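Local atomic coordinates of 4-alpha-glucanotransferase (Aquifex aeolicus, PDB entry 1TZ7), a protein that is a 4-alpha-glucanotransferase of the amylomaltase family, built on an eight-stranded parallel beta/alpha barrel with a largely helical insertion. Residues K146-W151 with V204-W209; Y158-E163 with Y196-V201. One frame throughout, in Å; residues are numbered along the deposited sequence.

Contact 1 (K146-W151 with V204-W209); sequences KEHSYW and VFFKQW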
loop_
_atom_site.group_PDB
_atom_site.type_symbol
_atom_site.label_atom_id
_atom_site.label_comp_id
_atom_site.label_asym_id
_atom_site.label_seq_id
_atom_site.Cartn_x
_atom_site.Cartn_y
_atom_site.Cartn_z
ATOM N N LYS A 146 2.234 14.853 20.130
ATOM C CA LYS A 146 3.565 15.446 20.025
ATOM C C LYS A 146 4.440 14.630 19.081
ATOM O O LYS A 146 5.106 15.183 18.216
ATOM C CB LYS A 146 4.226 15.532 21.410
ATOM C CG LYS A 146 3.575 16.547 22.348
ATOM C CD LYS A 146 4.030 17.980 22.042
ATOM C CE LYS A 146 4.521 18.695 23.300
ATOM N NZ LYS A 146 3.460 18.791 24.342
ATOM N N GLU A 147 4.425 13.310 19.253
ATOM C CA GLU A 147 5.199 12.405 18.393
ATOM C C GLU A 147 4.845 12.600 16.915
ATOM O O GLU A 147 5.724 12.574 16.054
ATOM C CB GLU A 147 4.966 10.939 18.802
ATOM C CG GLU A 147 5.961 9.953 18.184
ATOM C CD GLU A 147 5.582 8.495 18.426
ATOM O OE1 GLU A 147 4.721 8.235 19.296
ATOM O OE2 GLU A 147 6.147 7.612 17.745
ATOM N N HIS A 148 3.552 12.805 16.634
ATOM C CA HIS A 148 3.052 12.872 15.245
ATOM C C HIS A 148 2.594 14.281 14.882
ATOM O O HIS A 148 1.747 14.455 14.023
ATOM C CB HIS A 148 1.900 11.868 15.050
ATOM C CG HIS A 148 2.275 10.472 15.407
ATOM N ND1 HIS A 148 3.047 9.678 14.590
ATOM C CD2 HIS A 148 2.024 9.738 16.515
ATOM C CE1 HIS A 148 3.243 8.510 15.175
ATOM N NE2 HIS A 148 2.631 8.521 16.341
ATOM N N SER A 149 3.179 15.285 15.541
ATOM C CA SER A 149 2.749 16.683 15.387
ATOM C C SER A 149 2.811 17.158 13.929
ATOM O O SER A 149 2.024 18.007 13.511
ATOM C CB SER A 149 3.618 17.599 16.255
ATOM O OG SER A 149 4.992 17.472 15.914
ATOM N N TYR A 150 3.751 16.607 13.171
ATOM C CA TYR A 150 4.022 17.071 11.812
ATOM C C TYR A 150 2.847 16.798 10.826
ATOM O O TYR A 150 2.726 17.477 9.807
ATOM C CB TYR A 150 5.337 16.440 11.273
ATOM C CG TYR A 150 5.410 14.930 11.419
ATOM C CD1 TYR A 150 5.154 14.098 10.342
ATOM C CD2 TYR A 150 5.740 14.336 12.645
ATOM C CE1 TYR A 150 5.218 12.714 10.467
ATOM C CE2 TYR A 150 5.803 12.952 12.780
ATOM C CZ TYR A 150 5.539 12.149 11.689
ATOM O OH TYR A 150 5.597 10.770 11.809
ATOM N N TRP A 151 1.992 15.810 11.139
ATOM C CA TRP A 151 0.847 15.477 10.255
ATOM C C TRP A 151 -0.520 15.418 10.978
ATOM O O TRP A 151 -1.554 15.697 10.371
ATOM C CB TRP A 151 1.098 14.155 9.520
ATOM C CG TRP A 151 1.044 12.943 10.405
ATOM C CD1 TRP A 151 2.082 12.380 11.081
ATOM C CD2 TRP A 151 -0.106 12.140 10.703
ATOM N NE1 TRP A 151 1.655 11.280 11.785
ATOM C CE2 TRP A 151 0.314 11.110 11.570
ATOM C CE3 TRP A 151 -1.451 12.187 10.329
ATOM C CZ2 TRP A 151 -0.560 10.143 12.064
ATOM C CZ3 TRP A 151 -2.319 11.220 10.824
ATOM C CH2 TRP A 151 -1.867 10.217 11.679
ATOM N N VAL A 204 -5.408 4.762 18.532
ATOM C CA VAL A 204 -5.775 3.354 18.622
ATOM C C VAL A 204 -5.126 2.550 17.501
ATOM O O VAL A 204 -4.638 1.449 17.728
ATOM C CB VAL A 204 -7.314 3.159 18.562
ATOM C CG1 VAL A 204 -7.666 1.672 18.443
ATOM C CG2 VAL A 204 -7.977 3.767 19.795
ATOM N N PHE A 205 -5.121 3.109 16.290
ATOM C CA PHE A 205 -4.581 2.402 15.131
ATOM C C PHE A 205 -3.078 2.184 15.272
ATOM O O PHE A 205 -2.583 1.078 15.073
ATOM C CB PHE A 205 -4.863 3.169 13.835
ATOM C CG PHE A 205 -4.228 2.544 12.618
ATOM C CD1 PHE A 205 -4.953 1.680 11.806
ATOM C CD2 PHE A 205 -2.898 2.805 12.298
ATOM C CE1 PHE A 205 -4.368 1.093 10.691
ATOM C CE2 PHE A 205 -2.312 2.223 11.188
ATOM C CZ PHE A 205 -3.050 1.365 10.381
ATOM N N PHE A 206 -2.362 3.253 15.607
ATOM C CA PHE A 206 -0.910 3.241 15.587
ATOM C C PHE A 206 -0.345 2.430 16.755
ATOM O O PHE A 206 0.724 1.840 16.647
ATOM C CB PHE A 206 -0.362 4.677 15.616
ATOM C CG PHE A 206 -0.201 5.294 14.245
ATOM C CD1 PHE A 206 -1.291 5.867 13.590
ATOM C CD2 PHE A 206 1.032 5.297 13.610
ATOM C CE1 PHE A 206 -1.145 6.432 12.327
ATOM C CE2 PHE A 206 1.180 5.863 12.349
ATOM C CZ PHE A 206 0.087 6.428 11.709
ATOM N N LYS A 207 -1.075 2.403 17.863
ATOM C CA LYS A 207 -0.689 1.583 19.010
ATOM C C LYS A 207 -0.877 0.090 18.708
ATOM O O LYS A 207 -0.076 -0.738 19.126
ATOM C CB LYS A 207 -1.498 1.979 20.257
ATOM C CG LYS A 207 -0.675 2.705 21.334
ATOM C CD LYS A 207 0.019 3.966 20.777
ATOM C CE LYS A 207 1.487 4.048 21.214
ATOM N NZ LYS A 207 1.701 5.072 22.271
ATOM N N GLN A 208 -1.935 -0.242 17.973
ATOM C CA GLN A 208 -2.163 -1.617 17.559
ATOM C C GLN A 208 -1.111 -2.068 16.527
ATOM O O GLN A 208 -0.668 -3.213 16.547
ATOM C CB GLN A 208 -3.573 -1.782 16.999
ATOM C CG GLN A 208 -4.663 -1.801 18.079
ATOM C CD GLN A 208 -6.015 -2.254 17.546
ATOM O OE1 GLN A 208 -6.149 -2.571 16.369
ATOM N NE2 GLN A 208 -7.014 -2.285 18.417
ATOM N N TRP A 209 -0.713 -1.166 15.638
ATOM C CA TRP A 209 0.313 -1.491 14.664
ATOM C C TRP A 209 1.692 -1.614 15.319
ATOM O O TRP A 209 2.490 -2.457 14.933
ATOM C CB TRP A 209 0.373 -0.461 13.544
ATOM C CG TRP A 209 1.377 -0.838 12.528
ATOM C CD1 TRP A 209 2.673 -0.405 12.453
ATOM C CD2 TRP A 209 1.205 -1.769 11.459
ATOM N NE1 TRP A 209 3.306 -0.998 11.390
ATOM C CE2 TRP A 209 2.426 -1.839 10.760
ATOM C CE3 TRP A 209 0.129 -2.548 11.005
ATOM C CZ2 TRP A 209 2.604 -2.655 9.643
ATOM C CZ3 TRP A 209 0.311 -3.357 9.896
ATOM C CH2 TRP A 209 1.533 -3.403 9.228
#

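Contact 2 (Y158-E163 with Y196-V201); sequences YMAIKE and YFHVFV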
loop_
_atom_site.group_PDB
_atom_site.type_symbol
_atom_site.label_atom_id
_atom_site.label_comp_id
_atom_site.label_asym_id
_atom_site.label_seq_id
_atom_site.Cartn_x
_atom_site.Cartn_y
_atom_site.Cartn_z
ATOM N N TYR A 158 -8.568 18.531 9.834
ATOM C CA TYR A 158 -9.122 18.328 8.496
ATOM C C TYR A 158 -10.393 17.477 8.563
ATOM O O TYR A 158 -11.386 17.789 7.920
ATOM C CB TYR A 158 -8.059 17.663 7.606
ATOM C CG TYR A 158 -8.557 17.047 6.312
ATOM C CD1 TYR A 158 -8.590 17.786 5.132
ATOM C CD2 TYR A 158 -8.950 15.713 6.261
ATOM C CE1 TYR A 158 -9.024 17.217 3.937
ATOM C CE2 TYR A 158 -9.386 15.133 5.068
ATOM C CZ TYR A 158 -9.420 15.888 3.915
ATOM O OH TYR A 158 -9.851 15.317 2.734
ATOM N N MET A 159 -10.352 16.415 9.364
ATOM C CA MET A 159 -11.482 15.493 9.482
ATOM C C MET A 159 -12.646 16.125 10.247
ATOM O O MET A 159 -13.801 15.825 9.980
ATOM C CB MET A 159 -11.049 14.204 10.186
ATOM C CG MET A 159 -10.085 13.334 9.373
ATOM S SD MET A 159 -10.806 12.713 7.846
ATOM C CE MET A 159 -12.003 11.521 8.480
ATOM N N ALA A 160 -12.327 16.997 11.201
ATOM C CA ALA A 160 -13.351 17.633 12.043
ATOM C C ALA A 160 -14.123 18.700 11.267
ATOM O O ALA A 160 -15.329 18.870 11.460
ATOM C CB ALA A 160 -12.715 18.239 13.276
ATOM N N ILE A 161 -13.420 19.416 10.390
ATOM C CA ILE A 161 -14.042 20.443 9.552
ATOM C C ILE A 161 -14.847 19.798 8.423
ATOM O O ILE A 161 -15.921 20.277 8.065
ATOM C CB ILE A 161 -12.958 21.394 8.962
ATOM C CG1 ILE A 161 -12.213 22.117 10.086
ATOM C CG2 ILE A 161 -13.597 22.417 8.021
ATOM C CD1 ILE A 161 -10.886 22.702 9.660
ATOM N N LYS A 162 -14.315 18.708 7.869
ATOM C CA LYS A 162 -15.017 17.939 6.835
ATOM C C LYS A 162 -16.343 17.394 7.376
ATOM O O LYS A 162 -17.348 17.360 6.668
ATOM C CB LYS A 162 -14.139 16.779 6.345
ATOM C CG LYS A 162 -14.655 16.096 5.090
ATOM C CD LYS A 162 -13.552 15.310 4.380
ATOM C CE LYS A 162 -13.438 13.891 4.911
ATOM N NZ LYS A 162 -13.148 12.917 3.826
ATOM N N GLU A 163 -16.327 16.972 8.636
ATOM C CA GLU A 163 -17.527 16.484 9.310
ATOM C C GLU A 163 -18.578 17.584 9.416
ATOM O O GLU A 163 -19.735 17.385 9.060
ATOM C CB GLU A 163 -17.174 15.987 10.714
ATOM C CG GLU A 163 -17.394 14.503 10.926
ATOM C CD GLU A 163 -16.769 14.006 12.215
ATOM O OE1 GLU A 163 -16.392 14.849 13.056
ATOM O OE2 GLU A 163 -16.656 12.777 12.388
ATOM N N TYR A 196 -10.280 15.799 18.885
ATOM C CA TYR A 196 -9.626 14.818 19.739
ATOM C C TYR A 196 -10.173 13.402 19.520
ATOM O O TYR A 196 -9.501 12.421 19.836
ATOM C CB TYR A 196 -9.759 15.215 21.213
ATOM C CG TYR A 196 -8.611 16.066 21.711
ATOM C CD1 TYR A 196 -7.345 15.519 21.896
ATOM C CD2 TYR A 196 -8.787 17.416 21.987
ATOM C CE1 TYR A 196 -6.285 16.293 22.349
ATOM C CE2 TYR A 196 -7.733 18.201 22.442
ATOM C CZ TYR A 196 -6.485 17.631 22.620
ATOM O OH TYR A 196 -5.438 18.400 23.068
ATOM N N PHE A 197 -11.388 13.298 18.979
ATOM C CA PHE A 197 -11.921 11.996 18.575
ATOM C C PHE A 197 -11.075 11.416 17.453
ATOM O O PHE A 197 -10.806 10.224 17.428
ATOM C CB PHE A 197 -13.383 12.105 18.115
ATOM C CG PHE A 197 -13.869 10.895 17.345
ATOM C CD1 PHE A 197 -14.228 9.726 18.013
ATOM C CD2 PHE A 197 -13.948 10.919 15.955
ATOM C CE1 PHE A 197 -14.670 8.604 17.305
ATOM C CE2 PHE A 197 -14.388 9.798 15.245
ATOM C CZ PHE A 197 -14.747 8.643 15.925
ATOM N N HIS A 198 -10.662 12.271 16.527
ATOM C CA HIS A 198 -9.928 11.825 15.353
ATOM C C HIS A 198 -8.472 11.511 15.655
ATOM O O HIS A 198 -7.879 10.652 15.010
ATOM C CB HIS A 198 -10.055 12.846 14.231
ATOM C CG HIS A 198 -11.421 12.888 13.639
ATOM N ND1 HIS A 198 -12.004 11.786 13.054
ATOM C CD2 HIS A 198 -12.341 13.879 13.579
ATOM C CE1 HIS A 198 -13.217 12.100 12.642
ATOM N NE2 HIS A 198 -13.446 13.365 12.948
ATOM N N VAL A 199 -7.893 12.185 16.648
ATOM C CA VAL A 199 -6.556 11.797 17.119
ATOM C C VAL A 199 -6.641 10.487 17.909
ATOM O O VAL A 199 -5.761 9.649 17.815
ATOM C CB VAL A 199 -5.844 12.924 17.990
ATOM C CG1 VAL A 199 -6.294 14.313 17.571
ATOM C CG2 VAL A 199 -6.070 12.700 19.463
ATOM N N PHE A 200 -7.726 10.322 18.670
ATOM C CA PHE A 200 -7.972 9.083 19.422
ATOM C C PHE A 200 -8.054 7.877 18.489
ATOM O O PHE A 200 -7.519 6.818 18.793
ATOM C CB PHE A 200 -9.269 9.197 20.241
ATOM C CG PHE A 200 -9.793 7.871 20.745
ATOM C CD1 PHE A 200 -9.238 7.269 21.866
ATOM C CD2 PHE A 200 -10.843 7.228 20.094
ATOM C CE1 PHE A 200 -9.719 6.048 22.331
ATOM C CE2 PHE A 200 -11.324 6.009 20.555
ATOM C CZ PHE A 200 -10.761 5.421 21.674
ATOM N N VAL A 201 -8.726 8.046 17.353
ATOM C CA VAL A 201 -8.837 6.973 16.363
ATOM C C VAL A 201 -7.452 6.607 15.807
ATOM O O VAL A 201 -7.122 5.432 15.665
ATOM C CB VAL A 201 -9.787 7.374 15.187
ATOM C CG1 VAL A 201 -9.665 6.389 14.029
ATOM C CG2 VAL A 201 -11.225 7.446 15.670
#

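Contact 1 (K146-W151 with V204-W209)
The backbone bond from W151 N to H148 O, 3.2 Å long, spans a turn whose two end residues both turn their side chains toward F206 on helix 192-218. H148 is where helical geometry is lost between helices 138-147 and 149-165, and the three rings form an aromatic cluster. The indole of W151 leaves CB tucked between its own N and C (chi1 70°), which carries it toward the incoming phenyl. There CZ2 of W151 meets F206 CE1 at 3.8 Å. The six-membered ring of W151 and the ring of F206 have centroids 5.7 Å apart and planes tilted by 37°, an oblique meeting. The imidazole touches another corner of the phenyl, H148 CE1 lying 4.2 Å from F206 CD2, with the planes 48° apart. Beyond these segments the cluster is extended by F144 beside H148 and by F84 and H295 beside W151. H295 meets the indole edge-to-face and also takes part in a hydrogen bond with Y150 OH, while E147 makes a salt bridge to K298. No hydrogen bond crosses between the two segments, and with E147 OE1 5.3 Å from K207 NZ any attraction between those charges is probably weak. Adhesion here therefore rests mainly on dispersion and desolvation among three buried rings.

Contact 2 (Y158-E163 with Y196-V201)
The H198 imidazole is met on one face by M159 and at its edge by E163, two residues one helical turn apart on helix 149-165. CB of M159 stands 3.6 Å from the centroid of the H198 ring and almost on its normal, the geometry of a CH-pi contact. The opposite face is covered by the neighbouring F197, whose CD2 sits 3.5 Å from the H198 plane, off-centre. This is helix-helix packing, with the H198 ring of helix 192-218 inserted between M159 and F197. H198 CG is anti to its own carbonyl carbon (chi1 -71°), a setting that carries the ring across to helix 149-165; the axes of segments 158-163 and 196-201 come within 9.5 Å. E163 and H198 reach toward each other from opposite directions, the carboxylate plane turned 44° from that of the imidazole. H198 NE2 gives E163 OE1 a weak hydrogen bond, 3.3 Å long with an angle of 160° at the proton. R194 forms a long, weak ion pair with E163 OE2. Since E163 is exposed, the bond links a solvent-facing carboxylate to a buried ring; the nearby carboxylate might also stabilise a protonated imidazole.

From the N terminus, the chain lays down barrel strands 23-27 and 60-62, then enters a long helical region that ends at strand 222-227. Both contacts belong to this region. Residues 146-151 and 158-163 come first, and their partners return in reverse order, 196-201 before 204-209. Contact 2 accordingly closes an inner loop with 32 residues between its segments, and contact 1 encloses it with 52; they nest without crossing. Both join helix 149-165 to helix 192-218, contact 1 at the junction with helix 138-147. The centres of the two contacts are about 14 Å apart, and contact 1 is nearer the chain's centre, about 18 Å against 23 Å.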